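Local coordinates for protein ABC sugar (Ribose) transporter, periplasmic substrate-binding subunit (Rhodobacter sphaeroides, PDB 3L49) that probably binds a sugar in the periplasm as the substrate-binding subunit of an ABC transporter, at residues N46-T49 / Q50-Q53; I54-L57 / I58-P62; V137-C140 / K141-D145; K148-L151 / E152-D156; G205-Q208 / A209-A213. All coordinates share one frame; numbering follows the deposited sequence.

Interaction 1: residues N46-T49 / Q50-Q53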
loop_
_atom_site.group_PDB
_atom_site.type_symbol
_atom_site.label_atom_id
_atom_site.label_comp_id
_atom_site.label_asym_id
_atom_site.label_seq_id
_atom_site.Cartn_x
_atom_site.Cartn_y
_atom_site.Cartn_z
ATOM N N ASN A 46 6.539 -12.350 7.423
ATOM C CA ASN A 46 6.454 -12.834 8.785
ATOM C C ASN A 46 6.791 -11.698 9.727
ATOM O O ASN A 46 7.869 -11.107 9.619
ATOM C CB ASN A 46 7.421 -14.001 8.993
ATOM C CG ASN A 46 7.301 -14.610 10.366
ATOM O OD1 ASN A 46 8.126 -14.361 11.239
ATOM N ND2 ASN A 46 6.250 -15.391 10.577
ATOM N N ASP A 47 5.866 -11.393 10.638
ATOM C CA ASP A 47 6.042 -10.305 11.614
ATOM C C ASP A 47 7.159 -10.581 12.616
ATOM O O ASP A 47 7.928 -9.677 12.972
ATOM C CB ASP A 47 4.736 -10.030 12.365
ATOM C CG ASP A 47 3.709 -9.304 11.510
ATOM O OD1 ASP A 47 2.699 -9.932 11.122
ATOM O OD2 ASP A 47 3.910 -8.106 11.219
ATOM N N GLN A 48 7.244 -11.840 13.047
ATOM C CA GLN A 48 8.201 -12.260 14.056
ATOM C C GLN A 48 9.628 -12.231 13.514
ATOM O O GLN A 48 10.575 -11.956 14.262
ATOM C CB GLN A 48 7.838 -13.655 14.568
ATOM C CG GLN A 48 7.600 -13.711 16.073
ATOM C CD GLN A 48 6.376 -12.907 16.499
ATOM O OE1 GLN A 48 6.495 -11.879 17.170
ATOM N NE2 GLN A 48 5.194 -13.364 16.090
ATOM N N THR A 49 9.767 -12.511 12.215
ATOM C CA THR A 49 11.045 -12.371 11.506
ATOM C C THR A 49 11.494 -10.914 11.520
ATOM O O THR A 49 12.646 -10.623 11.885
ATOM C CB THR A 49 10.969 -12.888 10.051
ATOM O OG1 THR A 49 10.598 -14.266 10.056
ATOM C CG2 THR A 49 12.324 -12.748 9.334
ATOM N N GLN A 50 10.573 -10.012 11.158
ATOM C CA GLN A 50 10.848 -8.567 11.129
ATOM C C GLN A 50 11.357 -8.050 12.472
ATOM O O GLN A 50 12.344 -7.308 12.518
ATOM C CB GLN A 50 9.619 -7.762 10.678
ATOM C CG GLN A 50 9.854 -6.244 10.712
ATOM C CD GLN A 50 9.120 -5.485 9.632
ATOM O OE1 GLN A 50 7.914 -5.653 9.452
ATOM N NE2 GLN A 50 9.848 -4.628 8.913
ATOM N N VAL A 51 10.664 -8.454 13.542
ATOM C CA VAL A 51 11.055 -8.187 14.927
ATOM C C VAL A 51 12.532 -8.519 15.196
ATOM O O VAL A 51 13.290 -7.659 15.656
ATOM C CB VAL A 51 10.139 -8.953 15.914
ATOM C CG1 VAL A 51 10.667 -8.852 17.341
ATOM C CG2 VAL A 51 8.722 -8.422 15.843
ATOM N N SER A 52 12.942 -9.745 14.875
ATOM C CA SER A 52 14.331 -10.147 15.078
ATOM C C SER A 52 15.281 -9.460 14.095
ATOM O O SER A 52 16.443 -9.199 14.423
ATOM C CB SER A 52 14.477 -11.666 15.003
ATOM O OG SER A 52 14.241 -12.134 13.690
ATOM N N GLN A 53 14.783 -9.153 12.899
ATOM C CA GLN A 53 15.558 -8.379 11.931
ATOM C C GLN A 53 15.830 -6.955 12.410
ATOM O O GLN A 53 16.895 -6.400 12.140
ATOM C CB GLN A 53 14.884 -8.393 10.572
ATOM C CG GLN A 53 15.287 -9.589 9.749
ATOM C CD GLN A 53 14.392 -9.813 8.566
ATOM O OE1 GLN A 53 13.333 -9.201 8.450
ATOM N NE2 GLN A 53 14.806 -10.706 7.677
#
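Chi1 of Thr-49 (-59°) sets OG1 anti to the carbonyl carbon and leaves the methyl CG2 opposite the backbone N, and this places the methyl alongside the amide of Gln-53, one turn on. The two side chains lie side by side and point the same way, with CG2 of Thr-49 3.6 Å from NE2 of Gln-53. They belong to the N-capped first turns of helix 47-60, in a periplasmic binding protein fold. Asn-46 is the N-cap. Its OD1 accepts from the backbone N of Thr-49 at 2.7 Å and also from Thr-49 OG1 at 2.7 Å. The hydroxyl sits above the plane of the Asn-46 amide rather than on a lone pair. Two bonds thus fix the Asn-46 side chain against the open start of the helix. The carbonyl of Thr-49 is also gripped twice. Gln-53 N reaches Thr-49 O at 2.8 Å, and Ser-52 OG gives its proton to the same Thr-49 O at 2.8 Å. Ser-52 can do this because its OG lies between its backbone N and carbonyl carbon (chi1 68°). The polar end of Gln-53 finds its partner at the end of strand 37-42, where NE2 bonds to Asp-42 O. With an alanine in place of Gln-53, that carbonyl would probably lose this donor and the Thr-49 methyl its amide neighbour. Gln-50 NE2 bonds to Thr-11 OG1, while Val-51 packs on Trp-78 of helix 72-84. CG2 of Val-51 lies 3.2 Å from Asp-47 O.

Interaction 2: residues I54-L57 / I58-P62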
loop_
_atom_site.group_PDB
_atom_site.type_symbol
_atom_site.label_atom_id
_atom_site.label_comp_id
_atom_site.label_asym_id
_atom_site.label_seq_id
_atom_site.Cartn_x
_atom_site.Cartn_y
_atom_site.Cartn_z
ATOM N N ILE A 54 14.875 -6.382 13.139
ATOM C CA ILE A 54 15.084 -5.116 13.839
ATOM C C ILE A 54 16.157 -5.256 14.947
ATOM O O ILE A 54 17.088 -4.436 15.024
ATOM C CB ILE A 54 13.736 -4.544 14.381
ATOM C CG1 ILE A 54 12.860 -4.052 13.219
ATOM C CG2 ILE A 54 13.972 -3.415 15.376
ATOM C CD1 ILE A 54 11.402 -3.808 13.582
ATOM N N GLN A 55 16.027 -6.312 15.767
ATOM C CA GLN A 55 16.974 -6.637 16.849
ATOM C C GLN A 55 18.401 -6.710 16.339
ATOM O O GLN A 55 19.313 -6.144 16.945
ATOM C CB GLN A 55 16.624 -7.973 17.504
ATOM C CG GLN A 55 15.319 -7.988 18.285
ATOM C CD GLN A 55 14.944 -9.374 18.782
ATOM O OE1 GLN A 55 15.376 -10.388 18.236
ATOM N NE2 GLN A 55 14.133 -9.421 19.824
ATOM N N THR A 56 18.568 -7.422 15.227
ATOM C CA THR A 56 19.815 -7.492 14.469
ATOM C C THR A 56 20.380 -6.114 14.138
ATOM O O THR A 56 21.549 -5.825 14.429
ATOM C CB THR A 56 19.570 -8.226 13.147
ATOM O OG1 THR A 56 19.051 -9.531 13.425
ATOM C CG2 THR A 56 20.849 -8.334 12.335
ATOM N N LEU A 57 19.531 -5.273 13.542
ATOM C CA LEU A 57 19.914 -3.929 13.118
ATOM C C LEU A 57 20.327 -3.057 14.287
ATOM O O LEU A 57 21.348 -2.370 14.199
ATOM C CB LEU A 57 18.792 -3.259 12.320
ATOM C CG LEU A 57 18.540 -3.742 10.887
ATOM C CD1 LEU A 57 17.290 -3.079 10.295
ATOM C CD2 LEU A 57 19.755 -3.523 9.980
ATOM N N ILE A 58 19.549 -3.105 15.374
ATOM C CA ILE A 58 19.872 -2.381 16.612
ATOM C C ILE A 58 21.265 -2.763 17.115
ATOM O O ILE A 58 22.098 -1.893 17.400
ATOM C CB ILE A 58 18.818 -2.630 17.730
ATOM C CG1 ILE A 58 17.474 -2.007 17.345
ATOM C CG2 ILE A 58 19.301 -2.071 19.091
ATOM C CD1 ILE A 58 16.326 -2.410 18.241
ATOM N N ALA A 59 21.506 -4.072 17.177
ATOM C CA ALA A 59 22.770 -4.638 17.641
ATOM C C ALA A 59 23.931 -4.393 16.674
ATOM O O ALA A 59 25.089 -4.467 17.079
ATOM C CB ALA A 59 22.603 -6.133 17.913
ATOM N N GLN A 60 23.624 -4.110 15.406
ATOM C CA GLN A 60 24.659 -3.802 14.409
ATOM C C GLN A 60 25.031 -2.324 14.354
ATOM O O GLN A 60 26.004 -1.956 13.688
ATOM C CB GLN A 60 24.252 -4.288 13.025
ATOM C CG GLN A 60 24.526 -5.765 12.798
ATOM C CD GLN A 60 23.911 -6.297 11.521
ATOM O OE1 GLN A 60 24.449 -7.213 10.901
ATOM N NE2 GLN A 60 22.780 -5.727 11.119
ATOM N N LYS A 61 24.256 -1.496 15.061
ATOM C CA LYS A 61 24.478 -0.046 15.171
ATOM C C LYS A 61 24.742 0.666 13.829
ATOM O O LYS A 61 25.874 1.105 13.568
ATOM C CB LYS A 61 25.606 0.255 16.167
ATOM C CG LYS A 61 25.313 -0.155 17.595
ATOM C CD LYS A 61 26.592 -0.159 18.424
ATOM C CE LYS A 61 26.318 -0.571 19.859
ATOM N NZ LYS A 61 25.770 -1.956 19.941
ATOM N N PRO A 62 23.705 0.784 12.970
ATOM C CA PRO A 62 23.935 1.509 11.731
ATOM C C PRO A 62 23.782 3.013 11.962
ATOM O O PRO A 62 23.345 3.440 13.043
ATOM C CB PRO A 62 22.834 0.978 10.795
ATOM C CG PRO A 62 21.906 0.138 11.649
ATOM C CD PRO A 62 22.308 0.326 13.072
#
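Ile-58 meets Ile-54 one turn back on helix 47-60. With Leu-57 and Gln-60 it has the most surface buried in this contact. Its CG1 is anti to the carbonyl carbon (chi1 -67°), which lays CG1 of Ile-58 3.4 Å from Ile-54 O and brings CD1 to within 3.8 Å of Ile-54 CG2. The two branched chains cross at a slant, and both pack on Ile-82 of helix 72-84. Gln-60 lies beside Thr-56 and points the same way. Its extended chain sets NE2 of Gln-60 3.5 Å from Thr-56 CG2, a plain packing contact. The same Gln-60 NE2 is 3.9 Å from Leu-57 CD2, where the side chains meet at an angle. Leu-57 itself packs on Ile-39 and Leu-41 of strand 37-42. The backbone N of Gln-60 makes weak bonds to both Thr-56 O and Leu-57 O. Lys-61 then turns to positive phi (48°), and the ring of Pro-62 follows, with CD of Pro-62 3.1 Å from Leu-57 O. A residue of positive phi followed by proline is a common helix stop. Here it completes a beta-alpha-beta crossover from strand 37-42 through helix 47-60 to strand 64-68, as in the alpha/beta lobes of periplasmic binding proteins.

Interaction 3: residues V137-C140 / K141-D145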
loop_
_atom_site.group_PDB
_atom_site.type_symbol
_atom_site.label_atom_id
_atom_site.label_comp_id
_atom_site.label_asym_id
_atom_site.label_seq_id
_atom_site.Cartn_x
_atom_site.Cartn_y
_atom_site.Cartn_z
ATOM N N VAL A 137 -2.299 -1.571 8.815
ATOM C CA VAL A 137 -1.269 -0.891 8.038
ATOM C C VAL A 137 -1.751 0.548 7.830
ATOM O O VAL A 137 -2.837 0.754 7.280
ATOM C CB VAL A 137 -1.028 -1.601 6.682
ATOM C CG1 VAL A 137 0.102 -0.953 5.909
ATOM C CG2 VAL A 137 -0.729 -3.062 6.909
ATOM N N PRO A 138 -0.969 1.541 8.311
ATOM C CA PRO A 138 -1.268 2.981 8.245
ATOM C C PRO A 138 -1.880 3.497 6.934
ATOM O O PRO A 138 -2.912 4.170 6.980
ATOM C CB PRO A 138 0.098 3.628 8.501
ATOM C CG PRO A 138 0.763 2.684 9.425
ATOM C CD PRO A 138 0.304 1.298 9.020
ATOM N N VAL A 139 -1.268 3.178 5.790
ATOM C CA VAL A 139 -1.765 3.664 4.491
ATOM C C VAL A 139 -3.125 3.079 4.098
ATOM O O VAL A 139 -3.946 3.756 3.484
ATOM C CB VAL A 139 -0.731 3.509 3.342
ATOM C CG1 VAL A 139 0.558 4.216 3.705
ATOM C CG2 VAL A 139 -0.460 2.032 2.992
ATOM N N CYS A 140 -3.387 1.845 4.509
ATOM C CA CYS A 140 -4.668 1.214 4.238
ATOM C C CYS A 140 -5.748 1.722 5.181
ATOM O O CYS A 140 -6.932 1.709 4.842
ATOM C CB CYS A 140 -4.536 -0.307 4.318
ATOM S SG CYS A 140 -3.797 -1.042 2.831
ATOM N N LYS A 141 -5.327 2.157 6.366
ATOM C CA LYS A 141 -6.206 2.814 7.338
ATOM C C LYS A 141 -6.721 4.124 6.755
ATOM O O LYS A 141 -7.920 4.409 6.828
ATOM C CB LYS A 141 -5.434 3.070 8.640
ATOM C CG LYS A 141 -6.273 3.391 9.868
ATOM C CD LYS A 141 -6.290 4.875 10.182
ATOM C CE LYS A 141 -6.916 5.140 11.534
ATOM N NZ LYS A 141 -5.958 4.824 12.627
ATOM N N ILE A 142 -5.810 4.901 6.162
ATOM C CA ILE A 142 -6.153 6.169 5.523
ATOM C C ILE A 142 -7.045 5.925 4.308
ATOM O O ILE A 142 -8.111 6.534 4.188
ATOM C CB ILE A 142 -4.896 6.978 5.111
ATOM C CG1 ILE A 142 -4.028 7.309 6.337
ATOM C CG2 ILE A 142 -5.304 8.257 4.376
ATOM C CD1 ILE A 142 -2.569 7.714 5.991
ATOM N N ARG A 143 -6.624 5.009 3.431
ATOM C CA ARG A 143 -7.384 4.685 2.219
ATOM C C ARG A 143 -8.814 4.220 2.508
ATOM O O ARG A 143 -9.747 4.607 1.813
ATOM C CB ARG A 143 -6.643 3.651 1.376
ATOM C CG ARG A 143 -5.458 4.203 0.602
ATOM C CD ARG A 143 -4.497 3.081 0.277
ATOM N NE ARG A 143 -3.165 3.545 -0.098
ATOM C CZ ARG A 143 -2.121 2.743 -0.267
ATOM N NH1 ARG A 143 -2.259 1.438 -0.088
ATOM N NH2 ARG A 143 -0.936 3.240 -0.629
ATOM N N TYR A 144 -8.980 3.412 3.552
ATOM C CA TYR A 144 -10.305 2.970 3.974
ATOM C C TYR A 144 -11.136 4.100 4.573
ATOM O O TYR A 144 -12.316 4.233 4.240
ATOM C CB TYR A 144 -10.205 1.803 4.957
ATOM C CG TYR A 144 -11.545 1.311 5.449
ATOM C CD1 TYR A 144 -12.306 0.425 4.680
ATOM C CD2 TYR A 144 -12.061 1.738 6.678
ATOM C CE1 TYR A 144 -13.545 -0.025 5.124
ATOM C CE2 TYR A 144 -13.292 1.292 7.134
ATOM C CZ TYR A 144 -14.025 0.417 6.349
ATOM O OH TYR A 144 -15.237 -0.022 6.789
ATOM N N ASP A 145 -10.527 4.893 5.460
ATOM C CA ASP A 145 -11.226 6.008 6.120
ATOM C C ASP A 145 -11.800 7.032 5.138
ATOM O O ASP A 145 -12.938 7.491 5.308
ATOM C CB ASP A 145 -10.314 6.725 7.120
ATOM C CG ASP A 145 -10.150 5.960 8.432
ATOM O OD1 ASP A 145 -9.205 6.278 9.187
ATOM O OD2 ASP A 145 -10.953 5.048 8.716
#
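Val-139 lies against one face of the Arg-143 guanidinium, and the two side chains run side by side in the same direction. Both sit in the first turns of helix 138-152, the helix of a beta-alpha-beta unit between strands 126-131 and 157-159. CG2 of Val-139 stands 3.5 Å from the plane of the Arg-143 guanidinium, off its centre. The same Val-139 CG2 is 3.6 Å from Arg-143 NH1. The Arg-143 chain is extended from CG to NE, with CG anti to the carbonyl carbon (chi1 -76°), and this shape lays the flat group back over Val-139. On its way CG of Arg-143 passes 3.3 Å from Val-139 O, whose bond from Arg-143 N continues the helix. The sulfur of Cys-140 meets the same guanidinium obliquely. That sulfur is tied to Cys-198 in a disulfide, which links the helix start to the residue just after strand 194-197. NE of Arg-143 bonds to Asn-107 OD1, and NH1 to an oxygen of a bound ligand. The ligand is unidentified and probably comes from the crystallisation liquor, but its place is consistent with the sugar cleft of this family. A methionine in place of Arg-143 would probably leave Asn-107 OD1 without this donor and the bound ligand without its bond to NH1. The ring of Tyr-144 meets that of Tyr-135 at about 90°, and its OH bonds to Glu-163. Its base stays close to the helix backbone, where CB of Tyr-144 is 3.3 Å from Cys-140 O.

Interaction 4: residues K148-L151 / E152-D156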
loop_
_atom_site.group_PDB
_atom_site.type_symbol
_atom_site.label_atom_id
_atom_site.label_comp_id
_atom_site.label_asym_id
_atom_site.label_seq_id
_atom_site.Cartn_x
_atom_site.Cartn_y
_atom_site.Cartn_z
ATOM N N LYS A 148 -14.821 5.637 3.244
ATOM C CA LYS A 148 -16.004 5.572 4.071
ATOM C C LYS A 148 -16.579 6.967 4.319
ATOM O O LYS A 148 -17.800 7.151 4.289
ATOM C CB LYS A 148 -15.710 4.818 5.373
ATOM C CG LYS A 148 -16.968 4.486 6.168
ATOM C CD LYS A 148 -17.142 2.994 6.380
ATOM C CE LYS A 148 -16.697 2.568 7.758
ATOM N NZ LYS A 148 -17.613 2.993 8.855
ATOM N N TYR A 149 -15.693 7.945 4.518
ATOM C CA TYR A 149 -16.102 9.345 4.696
ATOM C C TYR A 149 -16.841 9.900 3.463
ATOM O O TYR A 149 -17.910 10.498 3.592
ATOM C CB TYR A 149 -14.898 10.229 5.076
ATOM C CG TYR A 149 -15.280 11.667 5.367
ATOM C CD1 TYR A 149 -14.842 12.708 4.544
ATOM C CD2 TYR A 149 -16.112 11.985 6.446
ATOM C CE1 TYR A 149 -15.200 14.037 4.803
ATOM C CE2 TYR A 149 -16.481 13.307 6.706
ATOM C CZ TYR A 149 -16.017 14.325 5.885
ATOM O OH TYR A 149 -16.392 15.625 6.135
ATOM N N VAL A 150 -16.266 9.678 2.281
ATOM C CA VAL A 150 -16.872 10.029 0.993
ATOM C C VAL A 150 -18.250 9.388 0.780
ATOM O O VAL A 150 -19.186 10.045 0.297
ATOM C CB VAL A 150 -15.908 9.671 -0.177
ATOM C CG1 VAL A 150 -16.640 9.532 -1.503
ATOM C CG2 VAL A 150 -14.824 10.720 -0.290
ATOM N N LEU A 151 -18.376 8.123 1.179
ATOM C CA LEU A 151 -19.622 7.373 1.013
ATOM C C LEU A 151 -20.749 7.842 1.919
ATOM O O LEU A 151 -21.921 7.592 1.617
ATOM C CB LEU A 151 -19.388 5.866 1.175
ATOM C CG LEU A 151 -19.315 5.052 -0.122
ATOM C CD1 LEU A 151 -18.123 5.440 -0.997
ATOM C CD2 LEU A 151 -19.297 3.561 0.174
ATOM N N GLU A 152 -20.396 8.529 3.008
ATOM C CA GLU A 152 -21.368 9.172 3.896
ATOM C C GLU A 152 -22.242 10.174 3.149
ATOM O O GLU A 152 -23.428 10.306 3.452
ATOM C CB GLU A 152 -20.678 9.901 5.048
ATOM C CG GLU A 152 -19.990 9.019 6.082
ATOM C CD GLU A 152 -19.150 9.826 7.078
ATOM O OE1 GLU A 152 -18.260 9.236 7.734
ATOM O OE2 GLU A 152 -19.374 11.051 7.203
ATOM N N ALA A 153 -21.655 10.867 2.172
ATOM C CA ALA A 153 -22.360 11.878 1.383
ATOM C C ALA A 153 -23.370 11.294 0.382
ATOM O O ALA A 153 -24.217 12.017 -0.147
ATOM C CB ALA A 153 -21.357 12.784 0.665
ATOM N N PHE A 154 -23.274 9.989 0.135
ATOM C CA PHE A 154 -24.113 9.312 -0.847
ATOM C C PHE A 154 -24.934 8.199 -0.181
ATOM O O PHE A 154 -24.471 7.058 -0.070
ATOM C CB PHE A 154 -23.254 8.779 -1.999
ATOM C CG PHE A 154 -22.491 9.859 -2.731
ATOM C CD1 PHE A 154 -21.203 10.236 -2.325
ATOM C CD2 PHE A 154 -23.066 10.512 -3.811
ATOM C CE1 PHE A 154 -20.498 11.256 -2.992
ATOM C CE2 PHE A 154 -22.365 11.529 -4.495
ATOM C CZ PHE A 154 -21.080 11.899 -4.079
ATOM N N PRO A 155 -26.163 8.531 0.263
ATOM C CA PRO A 155 -26.994 7.587 1.026
ATOM C C PRO A 155 -27.395 6.339 0.239
ATOM O O PRO A 155 -27.717 5.321 0.847
ATOM C CB PRO A 155 -28.232 8.418 1.396
ATOM C CG PRO A 155 -28.283 9.504 0.380
ATOM C CD PRO A 155 -26.850 9.823 0.064
ATOM N N ASP A 156 -27.351 6.419 -1.092
ATOM C CA ASP A 156 -27.676 5.284 -1.959
ATOM C C ASP A 156 -26.449 4.480 -2.397
ATOM O O ASP A 156 -26.571 3.539 -3.187
ATOM C CB ASP A 156 -28.475 5.747 -3.185
ATOM C CG ASP A 156 -29.963 5.899 -2.901
ATOM O OD1 ASP A 156 -30.446 5.382 -1.870
ATOM O OD2 ASP A 156 -30.657 6.533 -3.725
#
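Glu-152 reaches back to Tyr-149, one turn back along helix 138-152. CB of Glu-152 is 3.2 Å from Tyr-149 O. Its CG follows, 3.4 Å from Lys-148 O. The chain is extended beyond CG and brings the carboxylate to the Tyr-149 ring, with OE2 of Glu-152 3.5 Å from CD2 of Tyr-149. Carboxylate and ring planes stand 82° apart, and the oxygen comes in obliquely. The ring is there because CG of Tyr-149 lies opposite the backbone N (chi1 -176°). The backbone N of Glu-152 shares itself weakly between Lys-148 O and Tyr-149 O. Lys-148 has its NZ 6.4 Å from Glu-152 OE1, so the opposite charges are near but do not touch. Ala-153 follows. Its N bonds to Val-150 O at 3.2 Å, three residues back, as in a 3-10 turn, and its CB packs on that carbonyl. Phe-154 repeats the step, its N bonding to Leu-151 O at 3.1 Å. Its ring turns an edge to Val-150: CD1 of Phe-154 is 3.3 Å from Val-150 O, which lies in the ring plane. Farther along that edge, CE1 only grazes CG1 of Val-150. This surface turn leads from helix 138-152 into strand 157-159 of the beta-alpha-beta unit that starts with strand 126-131. Around it, Val-150 packs on Ala-115 and Leu-116 and Phe-154 on Val-119, all of helix 107-122. Leu-151 packs on Val-157 and Ile-159 of the edge strand 157-159, and Asp-156 bonds through its backbone to Gly-126 at the start of strand 126-131.

Interaction 5: residues G205-Q208 / A209-A213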
loop_
_atom_site.group_PDB
_atom_site.type_symbol
_atom_site.label_atom_id
_atom_site.label_comp_id
_atom_site.label_asym_id
_atom_site.label_seq_id
_atom_site.Cartn_x
_atom_site.Cartn_y
_atom_site.Cartn_z
ATOM N N GLY A 205 -7.433 -10.532 -8.816
ATOM C CA GLY A 205 -8.282 -11.701 -8.630
ATOM C C GLY A 205 -9.761 -11.427 -8.777
ATOM O O GLY A 205 -10.475 -12.187 -9.435
ATOM N N ALA A 206 -10.220 -10.334 -8.174
ATOM C CA ALA A 206 -11.643 -9.958 -8.206
ATOM C C ALA A 206 -12.123 -9.721 -9.634
ATOM O O ALA A 206 -13.207 -10.160 -10.010
ATOM C CB ALA A 206 -11.894 -8.726 -7.337
ATOM N N THR A 207 -11.282 -9.060 -10.424
ATOM C CA THR A 207 -11.535 -8.809 -11.843
ATOM C C THR A 207 -11.624 -10.112 -12.633
ATOM O O THR A 207 -12.566 -10.295 -13.416
ATOM C CB THR A 207 -10.440 -7.901 -12.435
ATOM O OG1 THR A 207 -10.264 -6.768 -11.582
ATOM C CG2 THR A 207 -10.800 -7.419 -13.833
ATOM N N GLN A 208 -10.653 -11.008 -12.413
ATOM C CA GLN A 208 -10.628 -12.327 -13.056
ATOM C C GLN A 208 -11.913 -13.126 -12.795
ATOM O O GLN A 208 -12.472 -13.722 -13.730
ATOM C CB GLN A 208 -9.409 -13.115 -12.598
ATOM C CG GLN A 208 -8.099 -12.714 -13.288
ATOM C CD GLN A 208 -6.864 -13.242 -12.567
ATOM O OE1 GLN A 208 -5.727 -12.970 -12.974
ATOM N NE2 GLN A 208 -7.080 -13.996 -11.484
ATOM N N ALA A 209 -12.385 -13.096 -11.540
ATOM C CA ALA A 209 -13.626 -13.755 -11.122
ATOM C C ALA A 209 -14.878 -13.207 -11.805
ATOM O O ALA A 209 -15.727 -13.981 -12.244
ATOM C CB ALA A 209 -13.786 -13.677 -9.596
ATOM N N LEU A 210 -14.993 -11.879 -11.871
ATOM C CA LEU A 210 -16.129 -11.212 -12.525
ATOM C C LEU A 210 -16.167 -11.527 -14.005
ATOM O O LEU A 210 -17.239 -11.740 -14.578
ATOM C CB LEU A 210 -16.042 -9.687 -12.354
ATOM C CG LEU A 210 -16.239 -9.067 -10.968
ATOM C CD1 LEU A 210 -15.945 -7.570 -11.030
ATOM C CD2 LEU A 210 -17.644 -9.327 -10.421
ATOM N N GLN A 211 -14.980 -11.533 -14.609
ATOM C CA GLN A 211 -14.794 -11.897 -15.998
ATOM C C GLN A 211 -15.269 -13.328 -16.254
ATOM O O GLN A 211 -16.068 -13.567 -17.159
ATOM C CB GLN A 211 -13.323 -11.737 -16.362
ATOM C CG GLN A 211 -13.080 -11.411 -17.795
ATOM C CD GLN A 211 -12.162 -10.218 -17.968
ATOM O OE1 GLN A 211 -12.317 -9.447 -18.915
ATOM N NE2 GLN A 211 -11.202 -10.055 -17.055
ATOM N N ALA A 212 -14.812 -14.261 -15.422
ATOM C CA ALA A 212 -15.245 -15.657 -15.498
ATOM C C ALA A 212 -16.756 -15.841 -15.251
ATOM O O ALA A 212 -17.359 -16.805 -15.745
ATOM C CB ALA A 212 -14.432 -16.523 -14.536
ATOM N N ALA A 213 -17.361 -14.911 -14.506
ATOM C CA ALA A 213 -18.800 -14.954 -14.236
ATOM C C ALA A 213 -19.604 -14.303 -15.354
ATOM O O ALA A 213 -20.828 -14.392 -15.375
ATOM C CB ALA A 213 -19.108 -14.299 -12.907
#
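Leu-210 packs back on the turn that holds Ala-206 and Thr-207. The two turns belong to helix 200-212, the helix of a beta-alpha-beta unit between strands 194-197 and 219-222 in a periplasmic binding protein fold. From the backbone outward, Leu-210 CB comes first. It lies 3.7 Å from Thr-207 O, with Ala-206 O on hand at a like distance. CG of Leu-210 comes closer, 3.4 Å from Ala-206 O. It gets there because it is anti to the carbonyl carbon and beside the backbone N (chi1 -69°), on the side where the earlier turn lies. CD1 of Leu-210 is the last atom to feel that carbonyl, 3.9 Å from Ala-206 O. Beyond this turn the side chain packs on Ile-218 and on Thr-220 of strand 219-222, so it fills the seam between helix and sheet. Ala-206 packs on Thr-220 too and meets Val-179 of helix 171-185. Four regular backbone bonds join the two turns, the shortest from Ala-212 N to Gln-208 O at 2.9 Å. The two branches of Thr-207 have different partners. OG1 bonds to Met-203 O within the helix and to Thr-220 OG1, and the second bond ties the helix to strand 219-222. The methyl CG2 lies beside the end of Gln-211. Gln-211 runs alongside Thr-207 in the same direction, with CB of Gln-211 3.4 Å from Thr-207 O. The Gln-211 chain bends at chi2 (130°), which returns its amide to the same residue, NE2 of Gln-211 ending 4.2 Å from CG2 of Thr-207.

Overall arrangement
All five contacts are local, on or at the ends of three helices in the alpha/beta units of the periplasmic binding protein fold. Along the chain they come in numerical order. Interactions 1 and 2 adjoin on one helix, their centres 13 Å apart. Interaction 3 starts the next of these helices; interaction 4 lies at its far end and in the loop that follows. The centres of interactions 3 and 4 are 17 Å apart. Interactions 2 and 4 are farthest apart, 46 Å between centres, on opposite sides of the chain's centre. Interaction 3 lies nearest that centre and includes Arg-143, which bonds to the bound unknown ligand. Interactions 2, 4 and 5 lie farther out, consistent with a two-lobed binding protein.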